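Serine-pyruvate aminotransferase (AgxT) (Sulfolobus solfataricus, PDB 3ZRR) probably catalyses the pyridoxal 5'-phosphate-dependent transfer of amino groups from serine or alanine to 2-oxo acids such as pyruvate and glyoxylate. Local coordinates at residues A[51-56]-A[174-179]; A[130-135]-A[159-164]; A[163-168]-A[182-187]; A[168-173]-A[188-193]. All coordinates share one frame; numbering follows the deposited sequence.

Interaction 1 of 4, residues A[51-56]-A[174-179]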
# COMPACT_ATOMS: atom_id res chain seq x y z
N SER A 51 9.71 9.81 -32.50
CA SER A 51 8.87 8.82 -33.17
C SER A 51 9.44 7.41 -32.96
O SER A 51 10.52 7.26 -32.38
CB SER A 51 8.84 9.13 -34.66
OG SER A 51 10.05 8.71 -35.25
N LYS A 52 8.73 6.41 -33.49
CA LYS A 52 9.08 5.00 -33.38
C LYS A 52 10.46 4.62 -33.96
O LYS A 52 10.95 3.52 -33.71
CB LYS A 52 7.99 4.12 -34.03
CG LYS A 52 8.04 4.10 -35.56
CD LYS A 52 6.84 3.38 -36.19
CE LYS A 52 6.90 3.51 -37.70
NZ LYS A 52 6.00 2.52 -38.36
N ASN A 53 11.06 5.52 -34.75
CA ASN A 53 12.42 5.30 -35.28
C ASN A 53 13.50 5.40 -34.19
O ASN A 53 14.62 4.91 -34.37
CB ASN A 53 12.75 6.31 -36.38
CG ASN A 53 11.75 6.28 -37.53
OD1 ASN A 53 11.53 5.25 -38.16
ND2 ASN A 53 11.13 7.42 -37.79
N TYR A 54 13.17 6.05 -33.08
CA TYR A 54 14.10 6.15 -31.97
C TYR A 54 13.87 4.98 -31.01
O TYR A 54 12.72 4.62 -30.76
CB TYR A 54 13.93 7.51 -31.29
CG TYR A 54 14.70 8.58 -32.03
CD1 TYR A 54 14.40 8.91 -33.36
CD2 TYR A 54 15.78 9.23 -31.43
CE1 TYR A 54 15.13 9.88 -34.05
CE2 TYR A 54 16.51 10.20 -32.11
CZ TYR A 54 16.18 10.50 -33.43
OH TYR A 54 16.93 11.45 -34.09
N GLN A 55 14.95 4.38 -30.52
CA GLN A 55 14.87 3.20 -29.65
C GLN A 55 15.07 3.53 -28.16
O GLN A 55 16.16 3.93 -27.75
CB GLN A 55 15.91 2.15 -30.07
CG GLN A 55 15.97 0.90 -29.17
CD GLN A 55 14.68 0.10 -29.21
OE1 GLN A 55 14.29 -0.42 -30.25
NE2 GLN A 55 14.02 -0.02 -28.06
N PRO A 56 14.01 3.33 -27.35
CA PRO A 56 14.15 3.51 -25.89
C PRO A 56 14.75 2.28 -25.18
O PRO A 56 14.49 1.14 -25.58
CB PRO A 56 12.72 3.70 -25.41
CG PRO A 56 11.85 2.98 -26.47
CD PRO A 56 12.61 3.11 -27.77
N LYS A 174 13.46 17.85 -27.37
CA LYS A 174 13.05 17.37 -28.69
C LYS A 174 14.17 16.52 -29.26
O LYS A 174 14.98 17.01 -30.05
CB LYS A 174 12.76 18.55 -29.65
CG LYS A 174 11.68 19.55 -29.22
CD LYS A 174 10.27 19.01 -29.40
CE LYS A 174 9.26 20.13 -29.68
NZ LYS A 174 9.16 21.13 -28.59
N ALA A 175 14.26 15.26 -28.83
CA ALA A 175 15.41 14.43 -29.18
C ALA A 175 15.53 14.24 -30.69
O ALA A 175 16.62 14.32 -31.24
CB ALA A 175 15.36 13.09 -28.47
N GLU A 176 14.41 14.00 -31.34
CA GLU A 176 14.39 13.72 -32.77
C GLU A 176 14.60 15.00 -33.58
O GLU A 176 15.53 15.07 -34.38
CB GLU A 176 13.09 13.02 -33.18
CG GLU A 176 12.96 12.84 -34.69
CD GLU A 176 12.08 11.67 -35.08
OE1 GLU A 176 11.17 11.30 -34.31
OE2 GLU A 176 12.30 11.11 -36.16
N GLU A 177 13.76 16.01 -33.35
CA GLU A 177 13.89 17.28 -34.05
C GLU A 177 15.31 17.86 -33.93
O GLU A 177 15.87 18.29 -34.93
CB GLU A 177 12.83 18.27 -33.58
CG GLU A 177 12.76 19.60 -34.35
CD GLU A 177 11.70 20.55 -33.80
OE1 GLU A 177 10.58 20.09 -33.48
OE2 GLU A 177 11.99 21.75 -33.69
N TRP A 178 15.90 17.83 -32.73
CA TRP A 178 17.27 18.32 -32.52
C TRP A 178 18.37 17.35 -32.98
O TRP A 178 19.55 17.70 -32.95
CB TRP A 178 17.53 18.70 -31.05
CG TRP A 178 16.57 19.71 -30.46
CD1 TRP A 178 15.79 20.62 -31.14
CD2 TRP A 178 16.31 19.93 -29.07
NE1 TRP A 178 15.05 21.37 -30.26
CE2 TRP A 178 15.35 20.97 -28.98
CE3 TRP A 178 16.79 19.34 -27.89
CZ2 TRP A 178 14.88 21.44 -27.76
CZ3 TRP A 178 16.29 19.81 -26.67
CH2 TRP A 178 15.35 20.85 -26.62
N ASN A 179 18.00 16.13 -33.37
CA ASN A 179 18.96 15.13 -33.86
C ASN A 179 20.01 14.76 -32.79
O ASN A 179 21.22 14.90 -33.00
CB ASN A 179 19.60 15.62 -35.17
CG ASN A 179 20.16 14.50 -36.03
OD1 ASN A 179 20.26 13.35 -35.61
ND2 ASN A 179 20.56 14.85 -37.26
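Glu176 holds CG anti to its own nitrogen (chi1 174°) and stays extended beyond it, a shape that carries the carboxylate past the ring of Tyr54 to Ser51. The tyrosine CG in turn lies anti to its carbonyl carbon, which swings the ring toward the glutamate. The contact joins two type I beta turns beside the outermost strand, 55-60, of the large mixed beta sheet of a class-V aminotransferase: Ser51 to Tyr54 leads into that strand, and Glu176 to Asn179 belongs to the loop that precedes strand 182-186. Glu176 OE1 carries the polar link, accepting two bonds from one residue. Ser51 N meets it at 2.8 Å, nearly in line with the C-O bond and with an N-H...O angle of 156°. Ser51 OG reaches the same OE1 at 3.0 Å, on the syn lone pair, the side of the other oxygen. This double grip fixes the carboxylate at the mouth of the turn, whose closing bond runs from Tyr54 N to Ser51 O at 3.0 Å. The aliphatic part of Glu176 lies against the aromatic ring: its CB sits over one face in a CH-pi contact, 4.2 Å from the Tyr54 ring centroid, while carboxylate and ring planes stand 46° apart. Backbone bonds of Ala175 with Met48 and of Glu176 with Gly49 hold the start of 174-179 to the C-terminal end of helix 31-48 and the residue after it. At the far end of the ring, Tyr54 OH rests 3.7 Å from Glu176 CA.

Interaction 2 of 4, residues A[130-135]-A[159-164]; sequences LVALTH and LIVVDG. With PXG (3-[O-phosphonopyridoxyl]--amino-benzoic acid), chain C.
Leu130 and Leu159 start the apolar core of this strand pair, with Leu130 CD1 3.7 Å from Leu159 CB. On the same face follow Ala132 and Val161; in the conformer described here, one of two, Val161 directs CG1 at Ala132 CB, and Trp92 of helix 87-96 covers them. The other face carries a looser row, in which Leu133 CD1 lies 4.2 Å from Val162 CG2 and a little farther from Ile160. Between the faces the strands run parallel, their axes 20° apart, as neighbours in the central sheet of the fold type I aminotransferase domain. Five backbone bonds alternate in direction from Val131 N to Leu159 O through to His135 N to Asp163 O, each close to 2.8 Å. At the C-terminal edge, where parallel sheets of this kind place their active sites, the chemistry turns polar. Thr134 and Asp163 lie side by side, pointing the same way, and a water spans them, 2.6 Å from Thr134 OG1 and donating to Asp163 OD2 at 2.7 Å. With CG anti to the nitrogen (chi1 169°), the aspartate extends toward the ligand, bringing OD2 to 2.6 Å from PXG N1, while OD1 is held by Val165 of the following loop. With an alanine here, the pyridine nitrogen would probably be left without its carboxylate mate and the water without this acceptor. A carboxylate so near N1 would be expected to favour a proton on that nitrogen, as in related enzymes, where the pyridinium draws electrons from the substrate during transamination.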
# COMPACT_ATOMS: atom_id res chain seq x y z
N LEU A 130 32.35 11.79 -30.34
CA LEU A 130 31.24 12.00 -29.41
C LEU A 130 31.32 13.35 -28.70
O LEU A 130 32.37 13.73 -28.19
CB LEU A 130 31.22 10.90 -28.35
CG LEU A 130 30.06 10.93 -27.36
CD1 LEU A 130 29.04 9.93 -27.80
CD2 LEU A 130 30.56 10.58 -25.96
N VAL A 131 30.20 14.08 -28.68
CA VAL A 131 30.09 15.25 -27.82
C VAL A 131 29.04 15.02 -26.71
O VAL A 131 27.92 14.60 -26.99
CB VAL A 131 29.79 16.53 -28.63
CG1 VAL A 131 29.65 17.73 -27.69
CG2 VAL A 131 30.93 16.80 -29.63
N ALA A 132 29.45 15.25 -25.46
CA ALA A 132 28.58 15.06 -24.29
C ALA A 132 28.16 16.41 -23.73
O ALA A 132 29.01 17.25 -23.46
CB ALA A 132 29.28 14.23 -23.20
N LEU A 133 26.85 16.59 -23.57
CA LEU A 133 26.27 17.79 -22.96
C LEU A 133 25.46 17.43 -21.70
O LEU A 133 25.01 16.29 -21.54
CB LEU A 133 25.34 18.51 -23.94
CG LEU A 133 25.85 18.69 -25.38
CD1 LEU A 133 24.76 19.22 -26.31
CD2 LEU A 133 27.03 19.62 -25.35
N THR A 134 25.28 18.42 -20.82
CA THR A 134 24.40 18.30 -19.67
C THR A 134 23.28 19.32 -19.86
O THR A 134 23.54 20.53 -19.85
CB THR A 134 25.13 18.65 -18.39
OG1 THR A 134 26.37 17.93 -18.32
CG2 THR A 134 24.26 18.31 -17.19
N HIS A 135 22.04 18.85 -20.04
CA HIS A 135 20.93 19.77 -20.27
C HIS A 135 20.74 20.74 -19.10
O HIS A 135 20.76 21.97 -19.28
CB HIS A 135 19.64 19.01 -20.56
CG HIS A 135 18.58 19.84 -21.22
ND1 HIS A 135 17.44 19.29 -21.75
CD2 HIS A 135 18.49 21.18 -21.43
CE1 HIS A 135 16.68 20.25 -22.26
NE2 HIS A 135 17.30 21.40 -22.08
N LEU A 159 28.60 11.66 -33.05
CA LEU A 159 27.57 11.37 -32.03
C LEU A 159 27.42 12.50 -31.01
O LEU A 159 28.42 13.08 -30.57
CB LEU A 159 27.89 10.07 -31.28
CG LEU A 159 27.96 8.74 -32.05
CD1 LEU A 159 28.50 7.64 -31.10
CD2 LEU A 159 26.59 8.33 -32.64
N ILE A 160 26.17 12.79 -30.66
CA ILE A 160 25.82 13.76 -29.61
C ILE A 160 24.98 13.09 -28.50
O ILE A 160 23.90 12.51 -28.76
CB ILE A 160 25.08 14.98 -30.18
CG1 ILE A 160 25.98 15.76 -31.17
CG2 ILE A 160 24.68 15.96 -29.07
CD1 ILE A 160 25.20 16.69 -32.12
N VAL A 161 25.48 13.17 -27.27
CA VAL A 161 24.76 12.65 -26.12
C VAL A 161 24.42 13.78 -25.15
O VAL A 161 25.24 14.68 -24.92
CB VAL A 161 25.53 11.52 -25.39
CG1 VAL A 161 26.93 11.96 -25.00
CG2 VAL A 161 24.76 11.02 -24.15
N VAL A 162 23.20 13.73 -24.60
CA VAL A 162 22.70 14.74 -23.66
C VAL A 162 22.24 14.07 -22.37
O VAL A 162 21.35 13.23 -22.40
CB VAL A 162 21.52 15.58 -24.25
CG1 VAL A 162 21.08 16.68 -23.24
CG2 VAL A 162 21.89 16.21 -25.61
N ASP A 163 22.88 14.45 -21.26
CA ASP A 163 22.41 14.09 -19.92
C ASP A 163 21.21 15.00 -19.55
O ASP A 163 21.39 16.19 -19.27
CB ASP A 163 23.57 14.22 -18.92
CG ASP A 163 23.13 14.14 -17.47
OD1 ASP A 163 21.92 13.88 -17.17
OD2 ASP A 163 24.04 14.36 -16.63
N GLY A 164 20.01 14.42 -19.56
CA GLY A 164 18.77 15.13 -19.21
C GLY A 164 18.18 14.67 -17.88
O GLY A 164 16.97 14.78 -17.65
N1 PXG C . 23.36 13.76 -14.19
C2 PXG C . 22.67 14.72 -13.53
C2A PXG C . 22.39 16.05 -14.20
C3 PXG C . 22.19 14.45 -12.24
O3 PXG C . 21.48 15.42 -11.60
C5 PXG C . 23.17 12.27 -12.33
C6 PXG C . 23.62 12.55 -13.63
C5A PXG C . 23.48 10.90 -11.70
OP4 PXG C . 22.24 10.21 -11.52
P PXG C . 22.16 8.94 -10.57
OP1 PXG C . 20.73 8.49 -10.77
OP2 PXG C . 22.52 9.46 -9.19
OP3 PXG C . 23.23 8.05 -11.15
C4 PXG C . 22.44 13.22 -11.63
C4A PXG C . 21.93 12.89 -10.24
C7 PXG C . 22.39 16.53 -5.32
C8 PXG C . 22.17 15.25 -6.07
O2 PXG C . 23.41 16.65 -4.60
C9 PXG C . 21.91 15.25 -7.45
C10 PXG C . 21.72 14.04 -8.12
C11 PXG C . 21.79 12.85 -7.39
C12 PXG C . 22.04 12.85 -6.02
C13 PXG C . 22.23 14.05 -5.36
O8 PXG C . 21.52 17.43 -5.44
N9 PXG C . 21.47 14.02 -9.46
O HOH W 1 26.39 15.47 -17.47

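Interaction 3 of 4, residues A[163-168]-A[182-187]; sequences DGVSSV and VYLTAS. With PXG (3-[O-phosphonopyridoxyl]--amino-benzoic acid), chain C.
Gly164 O, close beside Thr185, is gripped by two backbone amides, Val168 N at 2.9 Å and Ser167 N at 3.0 Å, with a weak third bond from Ser167 OG. They tighten the loop that follows strand 157-163 of the central sheet, and Gly164 N ties it to the adjacent parallel strand 182-186 by donating to Leu184 O at 2.8 Å. An Asx turn starts this loop: Asp163 OD1 is met nearly end-on by Val165 N at 2.9 Å. A leucine in place of Asp163 would probably leave that amide without its acceptor and allow Val165 to shift beneath the cofactor ring. Gly164 has little alternative, since a beta carbon would run into Tyr183 CE1 and Val168 CG2. A water joins the two segments, 2.7 Å from Thr185 OG1 and near the carbonyl oxygens of Val165 and Val168. The threonine places this hydroxyl anti to its nitrogen (chi1 -177°), facing the loop, while its methyl packs across Val168. Ser166, a cofactor-binding residue, hydrogen-bonds through OG to Thr138. Val165 is shared: CG2 lies 4.2 Å from both Leu184 CD1 and Ala186 CB, while the side chain as a whole lies over one face of the pyridine ring, with Val165 CG1 3.5 Å from PXG C3.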
# COMPACT_ATOMS: atom_id res chain seq x y z
N ASP A 163 22.88 14.45 -21.26
CA ASP A 163 22.41 14.09 -19.92
C ASP A 163 21.21 15.00 -19.55
O ASP A 163 21.39 16.19 -19.27
CB ASP A 163 23.57 14.22 -18.92
CG ASP A 163 23.13 14.14 -17.47
OD1 ASP A 163 21.92 13.88 -17.17
OD2 ASP A 163 24.04 14.36 -16.63
N GLY A 164 20.01 14.42 -19.56
CA GLY A 164 18.77 15.13 -19.21
C GLY A 164 18.18 14.67 -17.88
O GLY A 164 16.97 14.78 -17.65
N VAL A 165 19.03 14.15 -16.99
CA VAL A 165 18.55 13.71 -15.67
C VAL A 165 17.70 14.79 -14.96
O VAL A 165 16.61 14.48 -14.44
CB VAL A 165 19.69 13.21 -14.76
CG1 VAL A 165 19.21 13.03 -13.30
CG2 VAL A 165 20.28 11.87 -15.28
N SER A 166 18.15 16.05 -14.99
CA SER A 166 17.40 17.15 -14.36
C SER A 166 16.61 18.00 -15.36
O SER A 166 16.31 19.16 -15.05
CB SER A 166 18.35 18.08 -13.59
OG SER A 166 18.86 17.46 -12.45
N SER A 167 16.28 17.45 -16.53
CA SER A 167 15.53 18.23 -17.50
C SER A 167 14.35 17.48 -18.10
O SER A 167 13.31 18.09 -18.38
CB SER A 167 16.43 18.71 -18.63
OG SER A 167 16.85 17.60 -19.41
N VAL A 168 14.51 16.18 -18.32
CA VAL A 168 13.50 15.42 -19.02
C VAL A 168 12.27 15.32 -18.15
O VAL A 168 12.38 14.98 -16.95
CB VAL A 168 14.00 14.01 -19.45
CG1 VAL A 168 12.83 13.18 -19.99
CG2 VAL A 168 15.13 14.13 -20.49
N VAL A 182 21.94 10.12 -28.22
CA VAL A 182 21.50 9.52 -26.97
C VAL A 182 20.97 10.62 -26.08
O VAL A 182 21.69 11.55 -25.76
CB VAL A 182 22.65 8.79 -26.21
CG1 VAL A 182 22.12 8.18 -24.91
CG2 VAL A 182 23.30 7.72 -27.08
N TYR A 183 19.71 10.52 -25.71
CA TYR A 183 19.16 11.41 -24.70
C TYR A 183 18.86 10.55 -23.49
O TYR A 183 18.19 9.53 -23.61
CB TYR A 183 17.87 12.10 -25.18
CG TYR A 183 17.85 13.58 -24.84
CD1 TYR A 183 17.77 14.01 -23.50
CD2 TYR A 183 17.93 14.55 -25.85
CE1 TYR A 183 17.75 15.36 -23.17
CE2 TYR A 183 17.91 15.93 -25.53
CZ TYR A 183 17.82 16.32 -24.20
OH TYR A 183 17.81 17.66 -23.86
N LEU A 184 19.38 10.91 -22.33
CA LEU A 184 19.22 9.99 -21.21
C LEU A 184 18.70 10.71 -19.97
O LEU A 184 18.83 11.94 -19.83
CB LEU A 184 20.52 9.22 -20.94
CG LEU A 184 21.68 10.09 -20.44
CD1 LEU A 184 21.60 10.35 -18.93
CD2 LEU A 184 23.03 9.41 -20.78
N THR A 185 18.05 9.94 -19.10
CA THR A 185 17.60 10.46 -17.82
C THR A 185 17.57 9.34 -16.79
O THR A 185 18.11 8.24 -17.03
CB THR A 185 16.23 11.26 -17.94
OG1 THR A 185 15.89 11.82 -16.65
CG2 THR A 185 15.09 10.37 -18.42
N ALA A 186 16.99 9.62 -15.62
CA ALA A 186 16.85 8.65 -14.55
C ALA A 186 15.39 8.63 -14.12
O ALA A 186 14.61 9.48 -14.53
CB ALA A 186 17.79 9.00 -13.39
N SER A 187 15.01 7.67 -13.29
CA SER A 187 13.59 7.58 -12.92
C SER A 187 13.19 8.55 -11.80
O SER A 187 12.02 8.90 -11.69
CB SER A 187 13.20 6.14 -12.57
OG SER A 187 14.08 5.61 -11.59
N1 PXG C . 23.36 13.76 -14.19
C2 PXG C . 22.67 14.72 -13.53
C2A PXG C . 22.39 16.05 -14.20
C3 PXG C . 22.19 14.45 -12.24
O3 PXG C . 21.48 15.42 -11.60
C5 PXG C . 23.17 12.27 -12.33
C6 PXG C . 23.62 12.55 -13.63
C5A PXG C . 23.48 10.90 -11.70
OP4 PXG C . 22.24 10.21 -11.52
P PXG C . 22.16 8.94 -10.57
OP1 PXG C . 20.73 8.49 -10.77
OP2 PXG C . 22.52 9.46 -9.19
OP3 PXG C . 23.23 8.05 -11.15
C4 PXG C . 22.44 13.22 -11.63
C4A PXG C . 21.93 12.89 -10.24
C7 PXG C . 22.39 16.53 -5.32
C8 PXG C . 22.17 15.25 -6.07
O2 PXG C . 23.41 16.65 -4.60
C9 PXG C . 21.91 15.25 -7.45
C10 PXG C . 21.72 14.04 -8.12
C11 PXG C . 21.79 12.85 -7.39
C12 PXG C . 22.04 12.85 -6.02
C13 PXG C . 22.23 14.05 -5.36
O8 PXG C . 21.52 17.43 -5.44
N9 PXG C . 21.47 14.02 -9.46
O HOH W 2 14.33 13.86 -15.70

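Interaction 4 of 4, residues A[168-173]-A[188-193]. With PXG (3-[O-phosphonopyridoxyl]--amino-benzoic acid), chain C.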
# COMPACT_ATOMS: atom_id res chain seq x y z
N VAL A 168 14.51 16.18 -18.32
CA VAL A 168 13.50 15.42 -19.02
C VAL A 168 12.27 15.32 -18.15
O VAL A 168 12.38 14.98 -16.95
CB VAL A 168 14.00 14.01 -19.45
CG1 VAL A 168 12.83 13.18 -19.99
CG2 VAL A 168 15.13 14.13 -20.49
N GLY A 169 11.11 15.63 -18.75
CA GLY A 169 9.84 15.75 -18.02
C GLY A 169 9.55 17.13 -17.44
O GLY A 169 8.48 17.34 -16.87
N ALA A 170 10.47 18.08 -17.61
CA ALA A 170 10.31 19.43 -17.04
C ALA A 170 10.70 20.58 -17.98
O ALA A 170 10.03 21.62 -18.01
CB ALA A 170 11.10 19.52 -15.75
N GLU A 171 11.81 20.41 -18.71
CA GLU A 171 12.23 21.37 -19.72
C GLU A 171 11.84 20.78 -21.07
O GLU A 171 11.66 19.56 -21.18
CB GLU A 171 13.76 21.56 -19.69
CG GLU A 171 14.35 21.81 -18.28
CD GLU A 171 14.41 23.30 -17.89
OE1 GLU A 171 13.94 24.16 -18.67
OE2 GLU A 171 14.95 23.60 -16.81
N GLU A 172 11.71 21.65 -22.07
CA GLU A 172 11.47 21.21 -23.44
C GLU A 172 12.60 20.30 -23.88
O GLU A 172 13.78 20.65 -23.73
CB GLU A 172 11.35 22.40 -24.39
CG GLU A 172 11.28 22.01 -25.87
CD GLU A 172 11.37 23.20 -26.82
OE1 GLU A 172 12.27 24.05 -26.67
OE2 GLU A 172 10.54 23.26 -27.75
N VAL A 173 12.23 19.13 -24.39
CA VAL A 173 13.19 18.21 -24.96
C VAL A 173 12.65 17.75 -26.32
O VAL A 173 11.51 17.30 -26.41
CB VAL A 173 13.43 16.99 -24.04
CG1 VAL A 173 14.27 15.93 -24.76
CG2 VAL A 173 14.12 17.44 -22.71
N GLN A 188 14.16 9.00 -10.99
CA GLN A 188 13.82 9.64 -9.71
C GLN A 188 13.85 11.17 -9.70
O GLN A 188 13.63 11.76 -8.66
CB GLN A 188 14.69 9.11 -8.56
CG GLN A 188 16.13 9.68 -8.44
CD GLN A 188 17.10 9.12 -9.50
OE1 GLN A 188 16.76 8.20 -10.25
NE2 GLN A 188 18.31 9.67 -9.55
N LYS A 189 14.10 11.81 -10.85
CA LYS A 189 14.24 13.28 -10.81
C LYS A 189 12.98 13.96 -11.39
O LYS A 189 11.89 13.80 -10.82
CB LYS A 189 15.56 13.73 -11.45
CG LYS A 189 16.81 13.40 -10.60
CD LYS A 189 16.83 14.21 -9.31
CE LYS A 189 17.72 13.62 -8.22
NZ LYS A 189 17.70 14.51 -6.99
N ALA A 190 13.12 14.65 -12.52
CA ALA A 190 12.00 15.40 -13.10
C ALA A 190 10.85 14.50 -13.57
O ALA A 190 9.74 14.98 -13.74
CB ALA A 190 12.47 16.35 -14.20
N LEU A 191 11.11 13.20 -13.72
CA LEU A 191 10.02 12.25 -13.96
C LEU A 191 9.23 11.91 -12.69
O LEU A 191 8.08 11.47 -12.77
CB LEU A 191 10.52 10.95 -14.63
CG LEU A 191 11.13 11.12 -16.04
CD1 LEU A 191 11.68 9.81 -16.53
CD2 LEU A 191 10.10 11.70 -17.04
N GLY A 192 9.86 12.09 -11.52
CA GLY A 192 9.17 11.93 -10.22
C GLY A 192 8.74 10.53 -9.83
O GLY A 192 7.79 10.37 -9.07
N SER A 193 9.44 9.51 -10.31
CA SER A 193 9.11 8.13 -9.96
C SER A 193 10.14 7.58 -8.95
O SER A 193 11.02 8.31 -8.50
CB SER A 193 9.07 7.27 -11.23
OG SER A 193 8.52 5.99 -10.96
N1 PXG C . 23.36 13.76 -14.19
C2 PXG C . 22.67 14.72 -13.53
C2A PXG C . 22.39 16.05 -14.20
C3 PXG C . 22.19 14.45 -12.24
O3 PXG C . 21.48 15.42 -11.60
C5 PXG C . 23.17 12.27 -12.33
C6 PXG C . 23.62 12.55 -13.63
C5A PXG C . 23.48 10.90 -11.70
OP4 PXG C . 22.24 10.21 -11.52
P PXG C . 22.16 8.94 -10.57
OP1 PXG C . 20.73 8.49 -10.77
OP2 PXG C . 22.52 9.46 -9.19
OP3 PXG C . 23.23 8.05 -11.15
C4 PXG C . 22.44 13.22 -11.63
C4A PXG C . 21.93 12.89 -10.24
C7 PXG C . 22.39 16.53 -5.32
C8 PXG C . 22.17 15.25 -6.07
O2 PXG C . 23.41 16.65 -4.60
C9 PXG C . 21.91 15.25 -7.45
C10 PXG C . 21.72 14.04 -8.12
C11 PXG C . 21.79 12.85 -7.39
C12 PXG C . 22.04 12.85 -6.02
C13 PXG C . 22.23 14.05 -5.36
O8 PXG C . 21.52 17.43 -5.44
N9 PXG C . 21.47 14.02 -9.46
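Val168 meets the loop after strand 182-186 with its backbone as well as its side chain. Its carbonyl oxygen is tightly packed against Ala190 CB at 3.1 Å, and its CG1 lies 4.3 Å from Leu191 CD2. Leu191, with CG anti to its carbonyl carbon (chi1 -63°), brings that same methyl to 4.2 Å from Gly169 CA. Gly169 has a positive phi of 88°, at which a beta carbon would jam against the preceding carbonyl and crowd Leu191 CD2 and Ala190 O. Its own oxygen accepts from Arg267. Ala170 then completes the apolar patch, its CB 3.8 Å from Ala190 CB. Beyond it the segment turns off: Glu171 pairs with Arg143 and accepts from Asn299 N, and Glu172 makes a salt bridge to Lys174.

The opposing loop folds as a type I turn from Lys189 to Gly192, closed by Gly192 N donating to Lys189 O at 2.7 Å. Just before it, Gln188 bends at its second torsion and donates from NE2 to the ligand phosphate oxygen PXG OP1 at 3.0 Å. Lys189 leads away from the contact toward the adduct nitrogen, with Lys189 CE 4.0 Å from PXG N9, a position consistent with the Schiff-base lysine of fold type I enzymes. No hydrogen bond crosses between 168-173 and 188-193. Apolar side chains and closely packed backbone therefore seat the turn, while polar groups of this loop are used elsewhere: Gln188 on the phosphate, Gly192 N within the turn and Gly192 O on Trp343.

How the interactions relate
From the N terminus, residues 51-56 open the widest loop, closed at 174-179 by interaction 1. Interaction 2 nests inside it, pairing neighbouring strands 128-134 and 157-163. Interaction 3 begins where interaction 2 ends, sharing Asp163 and Gly164, and adds strand 182-186 to the same sheet; its closing segment lies beyond 174-179, and it thus crosses interaction 1. Interaction 4 follows interaction 2 in series, but crosses both interaction 1 and interaction 3, sharing Val168 with the latter. Trp178 packs on Glu172 and Val173, and Ala175 on Tyr183, joining interaction 1 to interactions 3 and 4. Interactions 2, 3 and 4 all reach PXG, gathering the C-terminal ends of parallel strands and the loops that follow around the cofactor.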